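Local coordinates for myosin-4 (Saccharomyces cerevisiae, PDB 3MMI), which carries specific mRNAs, ASH1 mRNA among them, to the bud as a type V myosin motor recruited through SHE3, the part modelled being the globular tail, at residues 167-172 with 185-190; 117-122 with 140-145. One frame throughout, in Å; residues are numbered along the deposited sequence.

Overall arrangement
Both contacts lie on the surface of this helical globular tail, and both draw on helix 132-168, on opposite sides of the chain's centre, with their own centres about 44 Å apart. Contact 2 comes first along the chain: residues 117-122, on and after the last part of helix 111-119, meet 140-145 in the early turns of the long helix through one lysine-glutamate salt bridge. Contact 1 sits where that helix stops: 167-172 leads into helix 170-174 and faces the start of helix 185-204. It buries more surface, 211 Å² against 61 Å², yet no hydrogen bond crosses it; there a lysine offers its methylene carbons to a carboxylate, with the opposite charges somewhat apart.

Contact 1 of 2, residues 167-172 with 185-190; sequences HIEIFD and DEKFAK
Lys187 reaches Glu169 and Asp172 with a side chain that stays extended as far as CE and bends only at the last torsion (chi4 46°). Glu169 answers from the other segment: its CG stands beside the backbone N, anti to the carbonyl carbon (chi1 -57°), and the chain runs on extended; the two side chains cross at about a right angle. What meets is carboxylate and methylene. Glu169 OE2 lies 3.6 Å from Lys187 CE. The bend leaves Lys187 NZ 4.3 Å from Glu169 OE2, beyond a salt bridge but near enough for some electrostatic attraction. The second touch is aliphatic, Asp172 CB against Lys187 CE at 4.0 Å; the Asp172 carboxylate itself is engaged by Asn176, through OD1. With an alanine here in place of Lys187, Asp172 CB would probably lose its aliphatic neighbour and the Glu169 carboxylate its nearby positive charge. Glu169, with positive phi, is the C-prime residue of the Schellman motif that ends helix 132-168, and it is also the N-cap of helix 170-174. Beneath this surface crossing, Ile168 packs on Leu191 and Phe194 of helix 185-204, and Ile170 bridges from Leu191 to helix 209-234, so the kink between the two helices is packed against both later helices.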
ATOM      1  N   HIS A 167      -6.073  12.568  -9.397  1.00 36.80           N
ATOM      2  CA  HIS A 167      -6.578  12.429 -10.728  1.00 37.52           C
ATOM      3  C   HIS A 167      -8.012  11.910 -10.711  1.00 38.68           C
ATOM      4  O   HIS A 167      -8.888  12.326 -11.505  1.00 37.29           O
ATOM      5  CB  HIS A 167      -5.687  11.472 -11.496  1.00 39.32           C
ATOM      6  CG  HIS A 167      -6.338  10.927 -12.718  1.00 48.59           C
ATOM      7  ND1 HIS A 167      -6.566   9.566 -12.888  1.00 63.30           N
ATOM      8  CD2 HIS A 167      -6.842  11.542 -13.827  1.00 54.76           C
ATOM      9  CE1 HIS A 167      -7.219   9.364 -14.033  1.00 62.74           C
ATOM     10  NE2 HIS A 167      -7.402  10.548 -14.622  1.00 61.02           N
ATOM     11  N   ILE A 168      -8.299  11.015  -9.782  1.00 34.59           N
ATOM     12  CA  ILE A 168      -9.611  10.460  -9.802  1.00 31.07           C
ATOM     13  C   ILE A 168     -10.482  11.274  -8.851  1.00 30.33           C
ATOM     14  O   ILE A 168     -11.703  11.138  -8.866  1.00 30.57           O
ATOM     15  CB  ILE A 168      -9.559   9.037  -9.328  1.00 32.61           C
ATOM     16  CG1 ILE A 168      -8.870   8.175 -10.363  1.00 35.79           C
ATOM     17  CG2 ILE A 168     -10.848   8.530  -9.024  1.00 32.26           C
ATOM     18  CD1 ILE A 168      -8.620   6.867  -9.780  1.00 43.78           C
ATOM     19  N   GLU A 169      -9.902  12.151  -8.051  1.00 26.11           N
ATOM     20  CA  GLU A 169     -10.745  13.082  -7.278  1.00 26.86           C
ATOM     21  C   GLU A 169     -11.560  12.382  -6.138  1.00 26.07           C
ATOM     22  O   GLU A 169     -12.766  12.688  -5.863  1.00 23.88           O
ATOM     23  CB  GLU A 169     -11.723  13.849  -8.218  1.00 26.00           C
ATOM     24  CG  GLU A 169     -11.013  14.635  -9.360  1.00 35.81           C
ATOM     25  CD  GLU A 169     -11.999  15.351 -10.282  1.00 41.76           C
ATOM     26  OE1 GLU A 169     -12.062  16.548 -10.248  1.00 43.58           O
ATOM     27  OE2 GLU A 169     -12.734  14.719 -11.044  1.00 49.42           O
ATOM     28  N   ILE A 170     -10.915  11.436  -5.470  1.00 26.64           N
ATOM     29  CA  ILE A 170     -11.574  10.641  -4.465  1.00 27.87           C
ATOM     30  C   ILE A 170     -12.304  11.465  -3.408  1.00 25.94           C
ATOM     31  O   ILE A 170     -13.439  11.137  -3.050  1.00 27.03           O
ATOM     32  CB  ILE A 170     -10.659   9.562  -3.821  1.00 31.65           C
ATOM     33  CG1 ILE A 170     -10.859   8.193  -4.538  1.00 41.31           C
ATOM     34  CG2 ILE A 170     -11.186   9.153  -2.464  1.00 25.60           C
ATOM     35  CD1 ILE A 170      -9.809   7.814  -5.475  1.00 33.09           C
ATOM     36  N   PHE A 171     -11.716  12.555  -2.983  1.00 23.61           N
ATOM     37  CA  PHE A 171     -12.357  13.447  -2.094  1.00 22.48           C
ATOM     38  C   PHE A 171     -13.734  13.961  -2.548  1.00 25.42           C
ATOM     39  O   PHE A 171     -14.727  13.848  -1.813  1.00 26.03           O
ATOM     40  CB  PHE A 171     -11.434  14.627  -1.681  1.00 23.51           C
ATOM     41  CG  PHE A 171     -12.137  15.578  -0.745  1.00 24.50           C
ATOM     42  CD1 PHE A 171     -12.201  15.300   0.620  1.00 25.31           C
ATOM     43  CD2 PHE A 171     -12.856  16.651  -1.236  1.00 25.17           C
ATOM     44  CE1 PHE A 171     -12.947  16.174   1.527  1.00 26.95           C
ATOM     45  CE2 PHE A 171     -13.612  17.498  -0.377  1.00 27.81           C
ATOM     46  CZ  PHE A 171     -13.633  17.306   1.010  1.00 24.42           C
ATOM     47  N   ASP A 172     -13.799  14.585  -3.728  1.00 27.59           N
ATOM     48  CA  ASP A 172     -15.051  15.132  -4.278  1.00 29.78           C
ATOM     49  C   ASP A 172     -16.053  14.111  -4.587  1.00 27.21           C
ATOM     50  O   ASP A 172     -17.219  14.406  -4.538  1.00 31.26           O
ATOM     51  CB  ASP A 172     -14.865  15.958  -5.566  1.00 30.75           C
ATOM     52  CG  ASP A 172     -14.312  17.347  -5.292  1.00 37.64           C
ATOM     53  OD1 ASP A 172     -14.588  17.879  -4.211  1.00 37.49           O
ATOM     54  OD2 ASP A 172     -13.568  17.900  -6.160  1.00 45.42           O
ATOM     55  N   ASP A 185     -21.823  10.456 -10.793  1.00 55.75           N
ATOM     56  CA  ASP A 185     -21.810   9.365 -11.752  1.00 55.28           C
ATOM     57  C   ASP A 185     -20.638   9.324 -12.694  1.00 51.14           C
ATOM     58  O   ASP A 185     -20.173   8.307 -13.080  1.00 51.46           O
ATOM     59  CB  ASP A 185     -23.053   9.502 -12.614  1.00 58.00           C
ATOM     60  CG  ASP A 185     -24.249   8.861 -12.024  1.00 60.78           C
ATOM     61  OD1 ASP A 185     -24.192   8.363 -10.905  1.00 60.74           O
ATOM     62  OD2 ASP A 185     -25.266   8.858 -12.718  1.00 61.75           O
ATOM     63  N   GLU A 186     -20.230  10.487 -13.095  1.00 48.21           N
ATOM     64  CA  GLU A 186     -19.133  10.734 -14.034  1.00 44.93           C
ATOM     65  C   GLU A 186     -17.844  10.405 -13.320  1.00 41.71           C
ATOM     66  O   GLU A 186     -16.909   9.853 -13.900  1.00 42.00           O
ATOM     67  CB  GLU A 186     -19.130  12.200 -14.468  1.00 44.97           C
ATOM     68  CG  GLU A 186     -19.298  12.430 -15.939  1.00 50.60           C
ATOM     69  N   LYS A 187     -17.779  10.818 -12.059  1.00 39.50           N
ATOM     70  CA  LYS A 187     -16.587  10.647 -11.245  1.00 37.33           C
ATOM     71  C   LYS A 187     -16.460   9.145 -10.907  1.00 33.60           C
ATOM     72  O   LYS A 187     -15.373   8.554 -11.045  1.00 36.82           O
ATOM     73  CB  LYS A 187     -16.658  11.560  -9.990  1.00 38.73           C
ATOM     74  CG  LYS A 187     -16.492  13.030 -10.297  1.00 35.70           C
ATOM     75  CD  LYS A 187     -16.159  13.776  -9.051  1.00 46.16           C
ATOM     76  CE  LYS A 187     -15.825  15.250  -9.361  1.00 45.49           C
ATOM     77  NZ  LYS A 187     -16.803  15.779 -10.265  1.00 39.54           N
ATOM     78  N   PHE A 188     -17.548   8.534 -10.517  1.00 27.74           N
ATOM     79  CA  PHE A 188     -17.532   7.112 -10.282  1.00 29.32           C
ATOM     80  C   PHE A 188     -17.161   6.305 -11.525  1.00 30.23           C
ATOM     81  O   PHE A 188     -16.448   5.300 -11.497  1.00 29.14           O
ATOM     82  CB  PHE A 188     -18.820   6.578  -9.614  1.00 26.36           C
ATOM     83  CG  PHE A 188     -18.810   6.700  -8.103  1.00 23.99           C
ATOM     84  CD1 PHE A 188     -19.477   7.743  -7.467  1.00 23.42           C
ATOM     85  CD2 PHE A 188     -18.057   5.818  -7.309  1.00 22.52           C
ATOM     86  CE1 PHE A 188     -19.415   7.894  -6.095  1.00 24.54           C
ATOM     87  CE2 PHE A 188     -17.990   5.940  -5.909  1.00 24.32           C
ATOM     88  CZ  PHE A 188     -18.626   6.978  -5.280  1.00 24.15           C
ATOM     89  N   ALA A 189     -17.583   6.824 -12.655  1.00 30.83           N
ATOM     90  CA  ALA A 189     -17.291   6.123 -13.897  1.00 32.10           C
ATOM     91  C   ALA A 189     -15.834   6.257 -14.118  1.00 31.33           C
ATOM     92  O   ALA A 189     -15.228   5.356 -14.626  1.00 32.50           O
ATOM     93  CB  ALA A 189     -18.101   6.692 -15.129  1.00 32.30           C
ATOM     94  N   LYS A 190     -15.248   7.393 -13.767  1.00 30.35           N
ATOM     95  CA  LYS A 190     -13.838   7.564 -13.978  1.00 28.77           C
ATOM     96  C   LYS A 190     -13.019   6.681 -12.981  1.00 31.71           C
ATOM     97  O   LYS A 190     -11.922   6.159 -13.357  1.00 31.45           O
ATOM     98  CB  LYS A 190     -13.463   9.049 -13.776  1.00 33.05           C
TER

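Contact 2 of 2, residues 117-122 with 140-145; sequences NQKTLY and DLENET
Lys119 and Glu142 make the one direct touch between these segments, a salt bridge formed by the ends of two long side chains. Starting from Lys119, CB points toward helix 132-168, and CG sits between the backbone N and the carbonyl carbon (chi1 83°), which starts the chain on its way toward that helix. CG and CD make no contact with residues 140-145; along its way the side chain also packs on Leu138, one turn before Glu142. Bends at chi3 and chi4 then turn the end of the chain toward the glutamate. CE comes within 4.1 Å of Glu142 OE1, and NZ completes the approach at 3.0 Å from Glu142 OE1, donating a hydrogen bond that meets the oxygen nearly along its C-O axis. The lysine takes one carboxylate oxygen; the other, Glu142 OE2, is 5.0 Å from Lys119 NZ. Glu142 comes to the meeting with CG anti to its backbone N (chi1 175°) and an extended chain, crossing the lysine at about a right angle and also touching Ala116. The lysine's positive charge would be expected to favour the ionised carboxylate. Beyond Lys119 the backbone turns away through a type I beta turn from Lys119 to Tyr122, closed by Tyr122 N to Lys119 O at 3.0 Å. Deeper between the helices, Leu141 lies on Ala115 and Thr145 on Leu111 and Pro112. The arrangement is an interhelical salt bridge at the surface edge of a largely apolar helix-helix packing, joining helix 111-119 to helix 132-168 within the all-helical dilute region of a type V myosin tail.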
ATOM      1  N   ASN A 117      13.496 -21.453  -4.792  1.00 43.26           N
ATOM      2  CA  ASN A 117      13.709 -22.541  -5.776  1.00 45.59           C
ATOM      3  C   ASN A 117      15.210 -22.891  -6.052  1.00 44.67           C
ATOM      4  O   ASN A 117      15.513 -23.972  -6.441  1.00 43.68           O
ATOM      5  CB  ASN A 117      12.912 -22.380  -7.112  1.00 46.47           C
ATOM      6  CG  ASN A 117      13.002 -23.693  -8.031  1.00 54.59           C
ATOM      7  OD1 ASN A 117      13.763 -23.746  -9.031  1.00 59.00           O
ATOM      8  ND2 ASN A 117      12.296 -24.758  -7.612  1.00 47.40           N
ATOM      9  N   GLN A 118      16.138 -21.967  -5.877  1.00 46.24           N
ATOM     10  CA  GLN A 118      17.521 -22.317  -6.053  1.00 47.37           C
ATOM     11  C   GLN A 118      17.887 -23.315  -4.987  1.00 49.72           C
ATOM     12  O   GLN A 118      18.729 -24.155  -5.168  1.00 51.49           O
ATOM     13  CB  GLN A 118      18.419 -21.097  -5.971  1.00 43.86           C
ATOM     14  CG  GLN A 118      18.479 -20.406  -7.265  1.00 50.02           C
ATOM     15  CD  GLN A 118      19.259 -21.166  -8.304  1.00 47.91           C
ATOM     16  OE1 GLN A 118      18.724 -21.602  -9.321  1.00 51.04           O
ATOM     17  NE2 GLN A 118      20.564 -21.283  -8.062  1.00 54.52           N
ATOM     18  N   LYS A 119      17.273 -23.229  -3.832  1.00 52.70           N
ATOM     19  CA  LYS A 119      17.890 -23.907  -2.748  1.00 56.27           C
ATOM     20  C   LYS A 119      17.418 -25.344  -2.741  1.00 58.63           C
ATOM     21  O   LYS A 119      18.064 -26.283  -2.203  1.00 56.57           O
ATOM     22  CB  LYS A 119      17.710 -23.127  -1.443  1.00 59.04           C
ATOM     23  CG  LYS A 119      16.443 -23.298  -0.702  1.00 55.85           C
ATOM     24  CD  LYS A 119      16.733 -22.816   0.712  1.00 55.50           C
ATOM     25  CE  LYS A 119      15.618 -21.917   1.260  1.00 56.45           C
ATOM     26  NZ  LYS A 119      15.624 -20.494   0.628  1.00 47.94           N
ATOM     27  N   THR A 120      16.335 -25.519  -3.467  1.00 60.98           N
ATOM     28  CA  THR A 120      15.767 -26.820  -3.635  1.00 63.97           C
ATOM     29  C   THR A 120      16.737 -27.831  -4.319  1.00 65.63           C
ATOM     30  O   THR A 120      16.494 -29.050  -4.258  1.00 64.21           O
ATOM     31  CB  THR A 120      14.436 -26.789  -4.416  1.00 65.25           C
ATOM     32  OG1 THR A 120      14.179 -28.106  -4.884  1.00 70.04           O
ATOM     33  CG2 THR A 120      14.540 -25.989  -5.646  1.00 66.56           C
ATOM     34  N   LEU A 121      17.824 -27.325  -4.933  1.00 65.69           N
ATOM     35  CA  LEU A 121      18.768 -28.197  -5.693  1.00 64.19           C
ATOM     36  C   LEU A 121      20.082 -28.378  -4.938  1.00 63.22           C
ATOM     37  O   LEU A 121      20.993 -29.062  -5.424  1.00 63.84           O
ATOM     38  CB  LEU A 121      19.131 -27.499  -7.011  1.00 66.46           C
ATOM     39  CG  LEU A 121      18.236 -26.355  -7.490  1.00 69.76           C
ATOM     40  CD1 LEU A 121      18.735 -25.770  -8.853  1.00 70.89           C
ATOM     41  CD2 LEU A 121      16.820 -26.891  -7.578  1.00 73.13           C
ATOM     42  N   TYR A 122      20.213 -27.712  -3.789  1.00 60.16           N
ATOM     43  CA  TYR A 122      21.412 -27.816  -2.996  1.00 58.52           C
ATOM     44  C   TYR A 122      21.164 -28.560  -1.678  1.00 59.35           C
ATOM     45  O   TYR A 122      20.043 -29.060  -1.414  1.00 58.97           O
ATOM     46  CB  TYR A 122      22.012 -26.420  -2.743  1.00 57.68           C
ATOM     47  CG  TYR A 122      22.465 -25.683  -3.999  1.00 52.79           C
ATOM     48  CD1 TYR A 122      23.716 -25.948  -4.580  1.00 51.44           C
ATOM     49  CD2 TYR A 122      21.637 -24.722  -4.598  1.00 47.74           C
ATOM     50  CE1 TYR A 122      24.133 -25.274  -5.735  1.00 50.96           C
ATOM     51  CE2 TYR A 122      22.030 -24.047  -5.728  1.00 45.02           C
ATOM     52  CZ  TYR A 122      23.288 -24.332  -6.305  1.00 52.25           C
ATOM     53  OH  TYR A 122      23.734 -23.668  -7.434  1.00 52.64           O
ATOM     54  N   ASP A 140      19.279 -16.460   3.077  1.00 34.38           N
ATOM     55  CA  ASP A 140      19.436 -15.084   3.425  1.00 34.22           C
ATOM     56  C   ASP A 140      19.011 -14.259   2.259  1.00 35.32           C
ATOM     57  O   ASP A 140      18.466 -13.178   2.460  1.00 36.93           O
ATOM     58  CB  ASP A 140      20.878 -14.807   3.768  1.00 33.48           C
ATOM     59  CG  ASP A 140      21.126 -13.416   4.241  1.00 32.14           C
ATOM     60  OD1 ASP A 140      20.711 -13.048   5.350  1.00 39.68           O
ATOM     61  OD2 ASP A 140      21.764 -12.673   3.525  1.00 34.49           O
ATOM     62  N   LEU A 141      19.274 -14.751   1.036  1.00 35.29           N
ATOM     63  CA  LEU A 141      18.970 -13.986  -0.172  1.00 33.95           C
ATOM     64  C   LEU A 141      17.439 -13.806  -0.203  1.00 32.14           C
ATOM     65  O   LEU A 141      16.912 -12.752  -0.530  1.00 32.24           O
ATOM     66  CB  LEU A 141      19.527 -14.713  -1.422  1.00 32.39           C
ATOM     67  CG  LEU A 141      19.154 -14.158  -2.792  1.00 33.19           C
ATOM     68  CD1 LEU A 141      19.770 -12.808  -3.003  1.00 31.95           C
ATOM     69  CD2 LEU A 141      19.582 -15.107  -3.915  1.00 37.66           C
ATOM     70  N   GLU A 142      16.752 -14.866   0.158  1.00 31.57           N
ATOM     71  CA  GLU A 142      15.335 -14.857   0.135  1.00 32.07           C
ATOM     72  C   GLU A 142      14.732 -13.828   1.153  1.00 34.44           C
ATOM     73  O   GLU A 142      13.860 -13.032   0.805  1.00 33.57           O
ATOM     74  CB  GLU A 142      14.800 -16.225   0.413  1.00 30.13           C
ATOM     75  CG  GLU A 142      13.324 -16.157   0.509  1.00 31.61           C
ATOM     76  CD  GLU A 142      12.702 -17.498   0.746  1.00 36.02           C
ATOM     77  OE1 GLU A 142      13.413 -18.466   0.708  1.00 44.07           O
ATOM     78  OE2 GLU A 142      11.478 -17.652   0.933  1.00 40.44           O
ATOM     79  N   ASN A 143      15.264 -13.774   2.366  1.00 33.78           N
ATOM     80  CA  ASN A 143      14.747 -12.815   3.312  1.00 35.63           C
ATOM     81  C   ASN A 143      15.117 -11.400   2.949  1.00 34.23           C
ATOM     82  O   ASN A 143      14.263 -10.501   3.043  1.00 34.67           O
ATOM     83  CB  ASN A 143      15.137 -13.113   4.770  1.00 36.62           C
ATOM     84  CG  ASN A 143      14.769 -14.540   5.218  1.00 41.40           C
ATOM     85  OD1 ASN A 143      13.718 -15.076   4.884  1.00 45.17           O
ATOM     86  ND2 ASN A 143      15.667 -15.161   6.003  1.00 49.97           N
ATOM     87  N   GLU A 144      16.336 -11.199   2.506  1.00 30.55           N
ATOM     88  CA  GLU A 144      16.796  -9.857   2.230  1.00 32.38           C
ATOM     89  C   GLU A 144      16.208  -9.222   0.965  1.00 33.08           C
ATOM     90  O   GLU A 144      16.002  -8.044   0.892  1.00 33.17           O
ATOM     91  CB  GLU A 144      18.316  -9.845   2.158  1.00 31.29           C
ATOM     92  CG  GLU A 144      18.926  -9.904   3.517  1.00 39.00           C
ATOM     93  CD  GLU A 144      18.882  -8.568   4.182  1.00 43.05           C
ATOM     94  OE1 GLU A 144      19.361  -7.569   3.530  1.00 51.00           O
ATOM     95  OE2 GLU A 144      18.377  -8.551   5.335  1.00 45.75           O
ATOM     96  N   THR A 145      16.039 -10.029  -0.062  1.00 33.55           N
ATOM     97  CA  THR A 145      15.405  -9.613  -1.295  1.00 34.25           C
ATOM     98  C   THR A 145      13.905  -9.198  -0.985  1.00 34.12           C
ATOM     99  O   THR A 145      13.415  -8.158  -1.417  1.00 31.30           O
ATOM    100  CB  THR A 145      15.578 -10.826  -2.220  1.00 36.87           C
ATOM    101  OG1 THR A 145      16.598 -10.571  -3.217  1.00 43.56           O
ATOM    102  CG2 THR A 145      14.394 -11.290  -2.758  1.00 36.34           C
TER